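Local atomic coordinates of hypothetical protein PAE2307 (Pyrobaculum aerophilum, PDB entry 1WVQ), a protein that probably acts as an adenosine-specific kinase and carries a stably phosphorylated histidine, as an archaeal member of an ancient conserved family. Residues Ile6-Ile11 against Ile123-Glu128; Gly18-Ile23 against Ala94-Val99; Gly49-Glu54 against Asn72-Leu77; Asp67-Asn72 against Tyr90-Trp95; Asn118-Ile123 against Val137-Ser142. All coordinates share one frame; numbering follows the deposited sequence.

Interaction 1 of 5, residues Ile6-Ile11 against Ile123-Glu128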
# COMPACT_ATOMS: atom_id res chain seq x y z
N ILE A 6 33.78 18.20 2.98
CA ILE A 6 32.42 18.03 3.47
C ILE A 6 32.19 18.80 4.77
O ILE A 6 32.81 18.51 5.80
CB ILE A 6 32.12 16.54 3.68
CG1 ILE A 6 33.22 15.91 4.52
CG2 ILE A 6 32.01 15.83 2.33
CD1 ILE A 6 33.20 14.41 4.54
N LYS A 7 31.30 19.79 4.71
CA LYS A 7 30.97 20.61 5.86
C LYS A 7 29.58 20.30 6.42
O LYS A 7 28.62 20.22 5.67
CB LYS A 7 31.04 22.09 5.49
CG LYS A 7 32.44 22.70 5.51
CD LYS A 7 33.16 22.64 4.17
CE LYS A 7 34.53 23.32 4.27
NZ LYS A 7 35.23 23.48 2.97
N PHE A 8 29.50 20.14 7.73
CA PHE A 8 28.22 19.85 8.39
C PHE A 8 27.64 21.10 9.04
O PHE A 8 28.34 21.85 9.73
CB PHE A 8 28.41 18.76 9.44
CG PHE A 8 28.82 17.44 8.87
CD1 PHE A 8 27.95 16.72 8.06
CD2 PHE A 8 30.09 16.93 9.11
CE1 PHE A 8 28.32 15.51 7.51
CE2 PHE A 8 30.48 15.71 8.56
CZ PHE A 8 29.60 15.00 7.76
N GLU A 9 26.34 21.31 8.81
CA GLU A 9 25.59 22.45 9.34
C GLU A 9 24.37 21.95 10.11
O GLU A 9 23.82 20.90 9.78
CB GLU A 9 25.06 23.31 8.18
CG GLU A 9 25.83 24.56 7.82
CD GLU A 9 25.17 25.31 6.67
OE1 GLU A 9 23.95 25.59 6.75
OE2 GLU A 9 25.87 25.63 5.69
N LEU A 10 23.96 22.71 11.12
CA LEU A 10 22.77 22.37 11.90
C LEU A 10 21.70 23.42 11.66
O LEU A 10 21.96 24.62 11.77
CB LEU A 10 23.09 22.31 13.40
CG LEU A 10 23.92 21.15 13.95
CD1 LEU A 10 23.97 21.25 15.47
CD2 LEU A 10 23.31 19.83 13.53
N ILE A 11 20.49 22.99 11.33
CA ILE A 11 19.39 23.91 11.08
C ILE A 11 18.31 23.72 12.13
O ILE A 11 17.79 22.62 12.28
CB ILE A 11 18.77 23.67 9.68
CG1 ILE A 11 19.82 23.87 8.58
CG2 ILE A 11 17.58 24.59 9.48
CD1 ILE A 11 20.38 25.28 8.50
N ILE A 123 20.42 18.09 10.21
CA ILE A 123 21.85 18.12 9.93
C ILE A 123 22.03 18.12 8.42
O ILE A 123 21.57 17.21 7.73
CB ILE A 123 22.58 16.89 10.51
CG1 ILE A 123 22.30 16.77 12.01
CG2 ILE A 123 24.09 17.03 10.28
CD1 ILE A 123 22.85 15.51 12.64
N VAL A 124 22.70 19.15 7.92
CA VAL A 124 22.92 19.28 6.49
C VAL A 124 24.40 19.22 6.14
O VAL A 124 25.25 19.72 6.89
CB VAL A 124 22.33 20.61 5.98
CG1 VAL A 124 22.56 20.77 4.48
CG2 VAL A 124 20.84 20.65 6.29
N ALA A 125 24.71 18.59 5.01
CA ALA A 125 26.07 18.50 4.55
C ALA A 125 26.21 19.29 3.25
O ALA A 125 25.39 19.16 2.34
CB ALA A 125 26.46 17.05 4.31
N GLU A 126 27.23 20.13 3.19
CA GLU A 126 27.51 20.90 1.98
C GLU A 126 28.84 20.34 1.50
O GLU A 126 29.83 20.34 2.25
CB GLU A 126 27.61 22.39 2.28
CG GLU A 126 27.71 23.23 1.01
CD GLU A 126 27.58 24.72 1.26
OE1 GLU A 126 26.58 25.15 1.88
OE2 GLU A 126 28.47 25.47 0.81
N VAL A 127 28.87 19.87 0.26
CA VAL A 127 30.08 19.27 -0.30
C VAL A 127 30.77 20.12 -1.35
O VAL A 127 31.98 19.98 -1.57
CB VAL A 127 29.75 17.87 -0.90
CG1 VAL A 127 29.15 16.97 0.19
CG2 VAL A 127 28.78 18.01 -2.07
N GLU A 128 30.01 21.00 -2.00
CA GLU A 128 30.51 21.90 -3.03
C GLU A 128 29.60 23.12 -3.02
O GLU A 128 28.53 23.09 -2.41
CB GLU A 128 30.43 21.23 -4.41
CG GLU A 128 31.48 20.16 -4.65
CD GLU A 128 31.28 19.42 -5.96
OE1 GLU A 128 30.83 20.05 -6.94
OE2 GLU A 128 31.59 18.21 -6.01
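Lys7 and Glu9 face Glu126 and Val124 as the hydrogen-bonded pairs of an antiparallel sheet, four backbone bonds joining strand segments whose directions stand 147° apart. The shortest runs from Glu9 N to Val124 O at 2.7 Å, and the same oxygen receives a CA-H...O contact from Phe8 CA at 3.3 Å. Phe8 and Ala125, a non-hydrogen-bonded pair, share one face with Leu10 and Ile123. Here CB of Ala125 lies 4.0 Å from both CD1 and CE1 of the Phe8 ring. Leu10 and Ile123 run side by side and point the same way, Leu10 CD2 reaching Ile123 CG1 at 3.6 Å. This apolar face looks onto two other subunits, and the Phe8 of each meets this Phe8 ring edge-to-face. On the reverse face, Glu9 OE2 and Glu126 OE1 approach to 3.9 Å, their carboxylate planes turned 66° from one another. Arg132 NH1 forms a salt bridge with both of these oxygens. The pairing thus sorts its chemistry by face: hydrocarbon and aromatic groups serve the subunit interface, while the two like charges on the other side are probably made tolerable by the arginine they share.

Interaction 2 of 5, residues Gly18-Ile23 against Ala94-Val99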
# COMPACT_ATOMS: atom_id res chain seq x y z
N GLY A 18 0.73 23.78 18.38
CA GLY A 18 -0.43 23.43 17.60
C GLY A 18 -0.07 22.97 16.20
O GLY A 18 -0.95 22.61 15.42
N THR A 19 1.21 22.99 15.87
CA THR A 19 1.61 22.56 14.54
C THR A 19 2.53 21.35 14.61
O THR A 19 3.09 21.04 15.66
CB THR A 19 2.37 23.65 13.75
OG1 THR A 19 3.69 23.82 14.29
CG2 THR A 19 1.63 24.97 13.82
N ASN A 20 2.64 20.67 13.48
CA ASN A 20 3.54 19.53 13.35
C ASN A 20 4.26 19.78 12.05
O ASN A 20 3.73 20.42 11.14
CB ASN A 20 2.78 18.21 13.24
CG ASN A 20 2.39 17.64 14.59
OD1 ASN A 20 1.38 18.03 15.18
ND2 ASN A 20 3.20 16.72 15.09
N VAL A 21 5.49 19.30 11.96
CA VAL A 21 6.27 19.45 10.74
C VAL A 21 6.63 18.07 10.21
O VAL A 21 6.84 17.13 10.98
CB VAL A 21 7.57 20.28 11.01
CG1 VAL A 21 8.56 19.46 11.84
CG2 VAL A 21 8.20 20.71 9.68
N ILE A 22 6.64 17.96 8.89
CA ILE A 22 6.99 16.72 8.21
C ILE A 22 8.04 17.16 7.19
O ILE A 22 7.79 18.06 6.38
CB ILE A 22 5.78 16.09 7.48
CG1 ILE A 22 4.71 15.68 8.50
CG2 ILE A 22 6.21 14.85 6.70
CD1 ILE A 22 3.38 15.28 7.88
N ILE A 23 9.22 16.55 7.25
CA ILE A 23 10.31 16.88 6.35
C ILE A 23 10.73 15.61 5.62
O ILE A 23 10.86 14.55 6.24
CB ILE A 23 11.52 17.45 7.12
CG1 ILE A 23 11.08 18.63 7.99
CG2 ILE A 23 12.61 17.90 6.13
CD1 ILE A 23 12.17 19.15 8.90
N ALA A 94 -4.80 18.80 12.12
CA ALA A 94 -4.56 17.45 11.62
C ALA A 94 -3.23 17.02 12.21
O ALA A 94 -2.35 17.84 12.43
CB ALA A 94 -4.49 17.45 10.09
N TRP A 95 -3.10 15.72 12.48
CA TRP A 95 -1.86 15.17 13.03
C TRP A 95 -1.16 14.39 11.92
O TRP A 95 -1.79 13.96 10.96
CB TRP A 95 -2.17 14.22 14.19
CG TRP A 95 -2.58 14.90 15.45
CD1 TRP A 95 -1.77 15.59 16.31
CD2 TRP A 95 -3.89 14.95 16.01
NE1 TRP A 95 -2.50 16.07 17.37
CE2 TRP A 95 -3.81 15.68 17.21
CE3 TRP A 95 -5.14 14.43 15.61
CZ2 TRP A 95 -4.93 15.93 18.02
CZ3 TRP A 95 -6.25 14.67 16.42
CH2 TRP A 95 -6.14 15.41 17.61
N PRO A 96 0.16 14.21 12.04
CA PRO A 96 0.88 13.46 11.01
C PRO A 96 0.28 12.08 10.71
O PRO A 96 0.21 11.68 9.56
CB PRO A 96 2.30 13.38 11.56
CG PRO A 96 2.43 14.71 12.25
CD PRO A 96 1.11 14.84 12.99
N ILE A 97 -0.18 11.37 11.74
CA ILE A 97 -0.76 10.05 11.47
C ILE A 97 -1.99 10.11 10.57
O ILE A 97 -2.35 9.11 9.96
CB ILE A 97 -1.13 9.27 12.78
CG1 ILE A 97 -2.10 10.06 13.65
CG2 ILE A 97 0.15 8.89 13.53
CD1 ILE A 97 -2.67 9.25 14.83
N ASN A 98 -2.61 11.28 10.47
CA ASN A 98 -3.79 11.42 9.62
C ASN A 98 -3.41 11.53 8.14
O ASN A 98 -4.25 11.31 7.27
CB ASN A 98 -4.60 12.68 9.96
CG ASN A 98 -5.11 12.71 11.39
OD1 ASN A 98 -5.13 13.75 12.05
ND2 ASN A 98 -5.49 11.54 11.88
N VAL A 99 -2.16 11.88 7.85
CA VAL A 99 -1.74 12.08 6.46
C VAL A 99 -0.47 11.36 6.00
O VAL A 99 -0.19 11.32 4.80
CB VAL A 99 -1.51 13.59 6.17
CG1 VAL A 99 -2.77 14.38 6.48
CG2 VAL A 99 -0.35 14.11 7.03
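Asn20 and Ile22, on strand 20-25 of the five-stranded sheet, pack against Pro96 and Val99 in the weakly bonded first turn of helix 96-104, a helix-on-sheet contact made without any hydrogen bond between the segments. Alternation along the strand turns Asn20 and Ile22 toward the helix and Val21 away from it. Asn20 is the main polar participant. Its CG lies beside the backbone N and anti to the carbonyl carbon (chi1 -84°), which places it by the Pro96 ring. The Asn20 and Pro96 side chains cross at about a right angle. Asn20 CG and ND2 each stand 3.5 Å from Pro96 CD, while Asn20 CB approaches Pro96 CG at 3.7 Å. OD1 lies loosely beside the Trp95 indole, 4.1 Å from its CD1, the amide and ring planes being 74° apart. An alanine here would keep the CB contact with Pro96 but would probably open a gap beside Pro96 CD and leave Trp95 CD1 without its neighbouring oxygen. Deeper in, Ile22 CD1 touches Val99 CG2 at 4.0 Å and reaches Pro96 CB more loosely. Within the turn, Asn98 OD1 accepts from Trp95 N at 2.9 Å. Asn98 ND2 ties the turn to another chain, bonding to Thr41 O of a neighbouring subunit. Around the contact, strand 20-25 is bonded on one side to strand 87-92 and on the other to strand 111-116, so helix 96-104 rests on an inner strand, while Val21 faces the other way and touches Val88 and Tyr90.

Interaction 3 of 5, residues Gly49-Glu54 against Asn72-Leu77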
# COMPACT_ATOMS: atom_id res chain seq x y z
N GLY A 49 0.95 24.19 4.88
CA GLY A 49 1.85 24.92 4.02
C GLY A 49 2.82 23.85 3.55
O GLY A 49 3.30 23.05 4.36
N ILE A 50 3.07 23.78 2.25
CA ILE A 50 4.01 22.79 1.72
C ILE A 50 4.97 23.48 0.76
O ILE A 50 4.57 24.28 -0.07
CB ILE A 50 3.26 21.60 1.01
CG1 ILE A 50 4.27 20.59 0.44
CG2 ILE A 50 2.31 22.12 -0.05
CD1 ILE A 50 4.76 20.88 -0.97
N ALA A 51 6.26 23.18 0.93
CA ALA A 51 7.29 23.76 0.08
C ALA A 51 8.22 22.64 -0.39
O ALA A 51 8.51 21.71 0.36
CB ALA A 51 8.07 24.83 0.84
N PHE A 52 8.68 22.74 -1.63
CA PHE A 52 9.55 21.73 -2.23
C PHE A 52 10.73 22.38 -2.94
O PHE A 52 10.56 23.33 -3.71
CB PHE A 52 8.74 20.90 -3.22
CG PHE A 52 9.57 19.99 -4.10
CD1 PHE A 52 10.25 18.91 -3.56
CD2 PHE A 52 9.63 20.21 -5.47
CE1 PHE A 52 10.98 18.05 -4.38
CE2 PHE A 52 10.35 19.35 -6.30
CZ PHE A 52 11.03 18.27 -5.76
N CYS A 53 11.93 21.87 -2.69
CA CYS A 53 13.14 22.40 -3.32
C CYS A 53 13.43 21.77 -4.68
O CYS A 53 14.00 20.69 -4.75
CB CYS A 53 14.35 22.19 -2.41
SG CYS A 53 14.32 23.17 -0.90
N GLU A 54 13.01 22.44 -5.74
CA GLU A 54 13.28 21.97 -7.10
C GLU A 54 14.80 22.01 -7.21
O GLU A 54 15.41 23.05 -6.98
CB GLU A 54 12.62 22.92 -8.10
CG GLU A 54 13.00 22.67 -9.55
CD GLU A 54 12.32 23.64 -10.49
OE1 GLU A 54 12.13 24.82 -10.12
OE2 GLU A 54 11.98 23.23 -11.63
N ASN A 72 4.63 30.25 4.79
CA ASN A 72 5.91 30.90 5.03
C ASN A 72 6.87 30.10 5.90
O ASN A 72 8.08 30.17 5.72
CB ASN A 72 5.69 32.30 5.60
CG ASN A 72 5.04 33.22 4.60
OD1 ASN A 72 5.40 33.22 3.42
ND2 ASN A 72 4.09 34.03 5.06
N LEU A 73 6.32 29.34 6.84
CA LEU A 73 7.15 28.50 7.70
C LEU A 73 7.80 27.43 6.82
O LEU A 73 8.99 27.15 6.95
CB LEU A 73 6.31 27.86 8.80
CG LEU A 73 6.09 28.73 10.04
CD1 LEU A 73 4.98 28.16 10.89
CD2 LEU A 73 7.39 28.83 10.83
N ALA A 74 7.02 26.85 5.92
CA ALA A 74 7.53 25.81 5.03
C ALA A 74 8.59 26.36 4.07
O ALA A 74 9.65 25.76 3.88
CB ALA A 74 6.39 25.18 4.25
N ILE A 75 8.30 27.51 3.46
CA ILE A 75 9.23 28.14 2.53
C ILE A 75 10.53 28.50 3.24
O ILE A 75 11.62 28.22 2.74
CB ILE A 75 8.64 29.42 1.93
CG1 ILE A 75 7.45 29.08 1.03
CG2 ILE A 75 9.72 30.15 1.13
CD1 ILE A 75 6.71 30.30 0.48
N ASP A 76 10.42 29.13 4.40
CA ASP A 76 11.61 29.53 5.13
C ASP A 76 12.50 28.36 5.51
O ASP A 76 13.72 28.45 5.40
CB ASP A 76 11.25 30.34 6.38
CG ASP A 76 10.65 31.70 6.04
OD1 ASP A 76 10.86 32.16 4.90
OD2 ASP A 76 9.98 32.31 6.91
N LEU A 77 11.91 27.24 5.92
CA LEU A 77 12.73 26.10 6.29
C LEU A 77 13.43 25.53 5.05
O LEU A 77 14.58 25.08 5.14
CB LEU A 77 11.89 25.01 6.97
CG LEU A 77 12.72 23.86 7.56
CD1 LEU A 77 13.71 24.42 8.58
CD2 LEU A 77 11.81 22.84 8.23
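Ala51 and Ala74 bring strand 47-53 and helix 68-81 close together, the axes of the two short segments passing 6.5 Å apart with their directions only 22° from parallel. The apolar contacts come first. The two methyl groups touch, Ala51 CB lying 3.8 Å from Ala74 CB. One residue on, Ile75 adds a looser flank: its CG1, anti to the carbonyl carbon at chi1 -67°, stands 4.3 Å from Ala51 CB. A second group of contacts joins methyls to backbone. Ala51 CB sits 3.6 Å from Ala74 O, and Ala74 CB in return lies 3.8 Å from Gly49 O, so each alanine leans on the peptide of the other segment. Gly49 has no side chain, and its carbonyl O is what Ala74 CB meets. Hydrogen bonds are the third kind, and none crosses between the segments. The helix spends its groups internally, as in Asp76 N to Asn72 O, 2.9 Å, and the strand spends its own on its neighbours, Gly49 and Ala51 pairing with Tyr90 and Val88 on one side while Ile50 and Phe52 pair with Glu64 and Arg62 on the other. Ile75 also touches His63 on strand 60-65 and Val146 of a neighbouring subunit. With glycine and two alanines at the closest approach, these two segments meet by packing, without a hydrogen bond between them, and the short side chains are what allow the two backbones to come so near.

Interaction 4 of 5, residues Asp67-Asn72 against Tyr90-Trp95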
# COMPACT_ATOMS: atom_id res chain seq x y z
N ASP A 67 -3.02 28.34 4.23
CA ASP A 67 -2.75 29.12 5.43
C ASP A 67 -1.41 29.81 5.19
O ASP A 67 -0.37 29.15 5.04
CB ASP A 67 -2.66 28.19 6.65
CG ASP A 67 -2.37 28.94 7.94
OD1 ASP A 67 -1.38 29.69 8.00
OD2 ASP A 67 -3.15 28.76 8.90
N GLU A 68 -1.42 31.14 5.14
CA GLU A 68 -0.20 31.88 4.86
C GLU A 68 0.90 31.74 5.90
O GLU A 68 2.09 31.79 5.56
CB GLU A 68 -0.52 33.36 4.64
CG GLU A 68 -1.38 33.59 3.41
CD GLU A 68 -0.81 32.94 2.15
OE1 GLU A 68 0.38 33.18 1.84
OE2 GLU A 68 -1.54 32.19 1.48
N GLU A 69 0.53 31.59 7.16
CA GLU A 69 1.53 31.43 8.21
C GLU A 69 2.30 30.14 7.95
O GLU A 69 3.53 30.13 7.96
CB GLU A 69 0.84 31.35 9.58
CG GLU A 69 1.78 31.02 10.73
CD GLU A 69 1.02 30.58 11.97
OE1 GLU A 69 0.38 29.51 11.92
OE2 GLU A 69 1.06 31.31 12.99
N LEU A 70 1.57 29.07 7.70
CA LEU A 70 2.19 27.78 7.44
C LEU A 70 2.97 27.75 6.13
O LEU A 70 3.99 27.08 6.02
CB LEU A 70 1.13 26.68 7.48
CG LEU A 70 0.34 26.65 8.80
CD1 LEU A 70 -0.68 25.52 8.76
CD2 LEU A 70 1.30 26.48 9.97
N ARG A 71 2.49 28.49 5.13
CA ARG A 71 3.17 28.55 3.85
C ARG A 71 4.56 29.13 4.07
O ARG A 71 5.56 28.58 3.60
CB ARG A 71 2.41 29.43 2.85
CG ARG A 71 3.09 29.56 1.48
CD ARG A 71 2.65 30.82 0.72
NE ARG A 71 1.23 30.81 0.37
CZ ARG A 71 0.69 30.09 -0.61
NH1 ARG A 71 1.45 29.31 -1.36
NH2 ARG A 71 -0.62 30.15 -0.82
N ASN A 72 4.63 30.25 4.79
CA ASN A 72 5.91 30.90 5.03
C ASN A 72 6.87 30.10 5.90
O ASN A 72 8.08 30.17 5.72
CB ASN A 72 5.69 32.30 5.60
CG ASN A 72 5.04 33.22 4.60
OD1 ASN A 72 5.40 33.22 3.42
ND2 ASN A 72 4.09 34.03 5.06
N TYR A 90 4.04 21.85 6.99
CA TYR A 90 3.62 22.28 8.32
C TYR A 90 2.10 22.13 8.31
O TYR A 90 1.43 22.58 7.37
CB TYR A 90 3.99 23.75 8.60
CG TYR A 90 5.39 23.96 9.12
CD1 TYR A 90 6.46 24.17 8.25
CD2 TYR A 90 5.65 23.99 10.50
CE1 TYR A 90 7.75 24.42 8.73
CE2 TYR A 90 6.94 24.24 10.98
CZ TYR A 90 7.98 24.45 10.09
OH TYR A 90 9.24 24.75 10.57
N ILE A 91 1.57 21.48 9.34
CA ILE A 91 0.13 21.26 9.43
C ILE A 91 -0.49 21.63 10.77
O ILE A 91 0.13 21.48 11.83
CB ILE A 91 -0.25 19.78 9.17
CG1 ILE A 91 0.62 18.85 10.01
CG2 ILE A 91 -0.17 19.46 7.69
CD1 ILE A 91 0.15 17.41 10.01
N ARG A 92 -1.73 22.10 10.69
CA ARG A 92 -2.56 22.45 11.84
C ARG A 92 -3.90 21.77 11.58
O ARG A 92 -4.27 21.53 10.42
CB ARG A 92 -2.79 23.96 11.93
CG ARG A 92 -1.66 24.79 12.50
CD ARG A 92 -2.09 26.26 12.56
NE ARG A 92 -1.02 27.17 12.96
CZ ARG A 92 -0.58 27.33 14.21
NH1 ARG A 92 -1.12 26.63 15.21
NH2 ARG A 92 0.40 28.18 14.45
N ASN A 93 -4.63 21.47 12.65
CA ASN A 93 -5.95 20.85 12.56
C ASN A 93 -5.92 19.47 11.92
O ASN A 93 -6.89 19.04 11.29
CB ASN A 93 -6.90 21.78 11.82
CG ASN A 93 -6.91 23.16 12.41
OD1 ASN A 93 -7.09 23.32 13.63
ND2 ASN A 93 -6.70 24.17 11.58
N ALA A 94 -4.80 18.80 12.12
CA ALA A 94 -4.56 17.45 11.62
C ALA A 94 -3.23 17.02 12.21
O ALA A 94 -2.35 17.84 12.43
CB ALA A 94 -4.49 17.45 10.09
N TRP A 95 -3.10 15.72 12.48
CA TRP A 95 -1.86 15.17 13.03
C TRP A 95 -1.16 14.39 11.92
O TRP A 95 -1.79 13.96 10.96
CB TRP A 95 -2.17 14.22 14.19
CG TRP A 95 -2.58 14.90 15.45
CD1 TRP A 95 -1.77 15.59 16.31
CD2 TRP A 95 -3.89 14.95 16.01
NE1 TRP A 95 -2.50 16.07 17.37
CE2 TRP A 95 -3.81 15.68 17.21
CE3 TRP A 95 -5.14 14.43 15.61
CZ2 TRP A 95 -4.93 15.93 18.02
CZ3 TRP A 95 -6.25 14.67 16.42
CH2 TRP A 95 -6.14 15.41 17.61
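Glu69 and Leu70 in the first turn of helix 68-81 meet Arg92 and Tyr90 at the end of strand 87-92, where a helix N terminus capped by Asp67 lies against the sheet. Leu70 supplies the apolar half. Its CG is anti to the carbonyl carbon (chi1 -56°), and the two methyls part company: CD1 approaches Tyr90 O and Arg92 CG, each at 3.9 Å, while CD2 lies 3.8 Å from Arg92 NE and 4.1 Å from Tyr90 CB. The Tyr90 ring leads away from Leu70 and touches Leu73, Ala74 and Leu77, and its OH bonds to Pro14 O. Arg92 supplies the polar half. Its chain runs extended from CG to NE over Leu70 and offers the guanidinium side-on to Glu69; the Glu69 and Arg92 side chains cross at about a right angle, though their flat groups are turned only 31° apart. In a salt bridge, NE and NH2 both donate to Glu69 OE1 at 2.9 Å, each bond bent to 142°, and that oxygen sits at the guanidinium edge, near its plane. NE meets OE1 nearly in line with the C-O bond, whereas NH2 comes from the syn side, tilted out of the carboxylate plane. The third nitrogen, NH1, bonds to Gln17 O, which probably restrains the guanidinium from turning. A methionine in its place would probably leave the Glu69 carboxylate without its counter-charge and the Gln17 carbonyl without this donor. Asp67 OD1 makes the N-cap, accepting from Leu70 N at 3.0 Å and weakly from Glu69 N; Asp67 OD2 stands 4.9 Å from Arg92 NE.

Interaction 5 of 5, residues Asn118-Ile123 against Val137-Ser142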
# COMPACT_ATOMS: atom_id res chain seq x y z
N ASN A 118 8.16 18.18 18.23
CA ASN A 118 9.23 18.42 19.22
C ASN A 118 10.32 19.33 18.72
O ASN A 118 10.41 19.63 17.53
CB ASN A 118 9.94 17.11 19.58
CG ASN A 118 9.03 16.11 20.20
OD1 ASN A 118 8.17 16.46 20.99
ND2 ASN A 118 9.23 14.84 19.86
N PRO A 119 11.18 19.80 19.65
CA PRO A 119 12.28 20.66 19.22
C PRO A 119 12.99 19.76 18.20
O PRO A 119 13.11 18.56 18.41
CB PRO A 119 13.09 20.83 20.51
CG PRO A 119 12.02 20.85 21.54
CD PRO A 119 11.11 19.72 21.12
N LEU A 120 13.44 20.34 17.10
CA LEU A 120 14.05 19.55 16.05
C LEU A 120 15.17 20.29 15.34
O LEU A 120 15.11 21.51 15.14
CB LEU A 120 12.97 19.16 15.05
CG LEU A 120 13.32 18.47 13.73
CD1 LEU A 120 13.68 17.01 13.95
CD2 LEU A 120 12.11 18.58 12.81
N LYS A 121 16.20 19.55 14.96
CA LYS A 121 17.33 20.10 14.22
C LYS A 121 17.55 19.21 13.01
O LYS A 121 17.32 18.00 13.06
CB LYS A 121 18.61 20.08 15.07
CG LYS A 121 18.54 20.81 16.40
CD LYS A 121 18.56 22.31 16.21
CE LYS A 121 18.74 23.02 17.54
NZ LYS A 121 18.86 24.49 17.36
N VAL A 122 17.98 19.82 11.91
CA VAL A 122 18.26 19.07 10.69
C VAL A 122 19.75 19.21 10.44
O VAL A 122 20.28 20.31 10.49
CB VAL A 122 17.51 19.65 9.47
CG1 VAL A 122 17.87 18.86 8.22
CG2 VAL A 122 16.02 19.61 9.70
N ILE A 123 20.42 18.09 10.21
CA ILE A 123 21.85 18.12 9.93
C ILE A 123 22.03 18.12 8.42
O ILE A 123 21.57 17.21 7.73
CB ILE A 123 22.58 16.89 10.51
CG1 ILE A 123 22.30 16.77 12.01
CG2 ILE A 123 24.09 17.03 10.28
CD1 ILE A 123 22.85 15.51 12.64
N VAL A 137 18.46 13.96 11.21
CA VAL A 137 17.74 14.89 12.06
C VAL A 137 17.94 14.53 13.52
O VAL A 137 18.31 13.40 13.86
CB VAL A 137 16.22 14.87 11.79
CG1 VAL A 137 15.93 15.26 10.35
CG2 VAL A 137 15.65 13.49 12.09
N VAL A 138 17.69 15.51 14.38
CA VAL A 138 17.77 15.31 15.83
C VAL A 138 16.36 15.64 16.29
O VAL A 138 16.00 16.80 16.46
CB VAL A 138 18.78 16.28 16.47
CG1 VAL A 138 18.82 16.05 17.97
CG2 VAL A 138 20.17 16.06 15.87
N ASP A 139 15.56 14.59 16.46
CA ASP A 139 14.16 14.70 16.84
C ASP A 139 13.99 14.59 18.35
O ASP A 139 14.11 13.51 18.92
CB ASP A 139 13.37 13.58 16.15
CG ASP A 139 11.86 13.78 16.22
OD1 ASP A 139 11.39 14.60 17.03
OD2 ASP A 139 11.15 13.09 15.45
N GLY A 140 13.74 15.73 18.99
CA GLY A 140 13.55 15.72 20.43
C GLY A 140 14.79 15.40 21.22
O GLY A 140 15.92 15.59 20.75
N HIS A 141 14.59 14.88 22.42
CA HIS A 141 15.70 14.55 23.31
C HIS A 141 15.92 13.07 23.56
O HIS A 141 15.06 12.23 23.28
CB HIS A 141 15.49 15.27 24.64
CG HIS A 141 15.56 16.76 24.54
ND1 HIS A 141 16.65 17.49 24.96
CD2 HIS A 141 14.68 17.66 24.03
CE1 HIS A 141 16.44 18.77 24.72
NE2 HIS A 141 15.26 18.90 24.16
N SER A 142 17.09 12.76 24.10
CA SER A 142 17.49 11.40 24.42
C SER A 142 16.64 10.85 25.56
O SER A 142 16.05 11.61 26.33
CB SER A 142 18.96 11.36 24.82
OG SER A 142 19.23 12.26 25.89
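Leu120 pairs with Asp139 across the hairpin of strands 120-128 and 131-139, and its side chain can be followed outward atom by atom. CB lies 4.1 Å from Val138 O. CG, anti to the backbone N (chi1 172°), remains within similar reach of that oxygen. CD1 then bends back over the partner strand, 3.4 Å from Val138 O, 3.7 Å from Asp139 CA and 4.0 Å from Val137 CB. CD2 takes the other branch, into Val21 CG1 and Ile23 CD1 of strand 20-25. The backbone beneath is held by the hydrogen-bonded pair Lys121 and Val138, with Val138 N to Lys121 O at 2.8 Å. Past the paired strands, Gly140 N donates to Pro119 O at 3.0 Å, close to the carbonyl axis; the positive phi of Gly140 suits a glycine. Near this end, Asn118 ND2 bonds to the phosphorylated histidine of a neighbouring subunit, so the hairpin borders the modified site of another chain. Asp139 OD1 accepts from Thr116 OG1, and Lys121 NZ reaches back to Asp12 in a salt bridge. Strand 120-128 is the middle of its sheet, flanked by 131-139 and 7-13, and its Leu120 and Val122 side chains lean on strand 20-25 of the other sheet.

Overall arrangement
From the N terminus, strand 7-13 waits more than a hundred residues for its partner, so interaction 1 closes a long loop that contains interactions 2, 3 and 4 entirely. Interaction 2 spans strand 20-25 to helix 96-104 and encloses interaction 3. Interactions 3 and 4 cross, since their segments alternate, and both set helix 68-81 on the five-stranded sheet; 4 ends on the same stretch as 2, sharing Ala94 and Trp95. Interaction 5 opens after these three have closed, yet crosses interaction 1 and shares Ile123 with it, completing the three-stranded sheet. Packing of Ile11 on Leu77 and of Ile23 on Val122 links the two sheets and the helix.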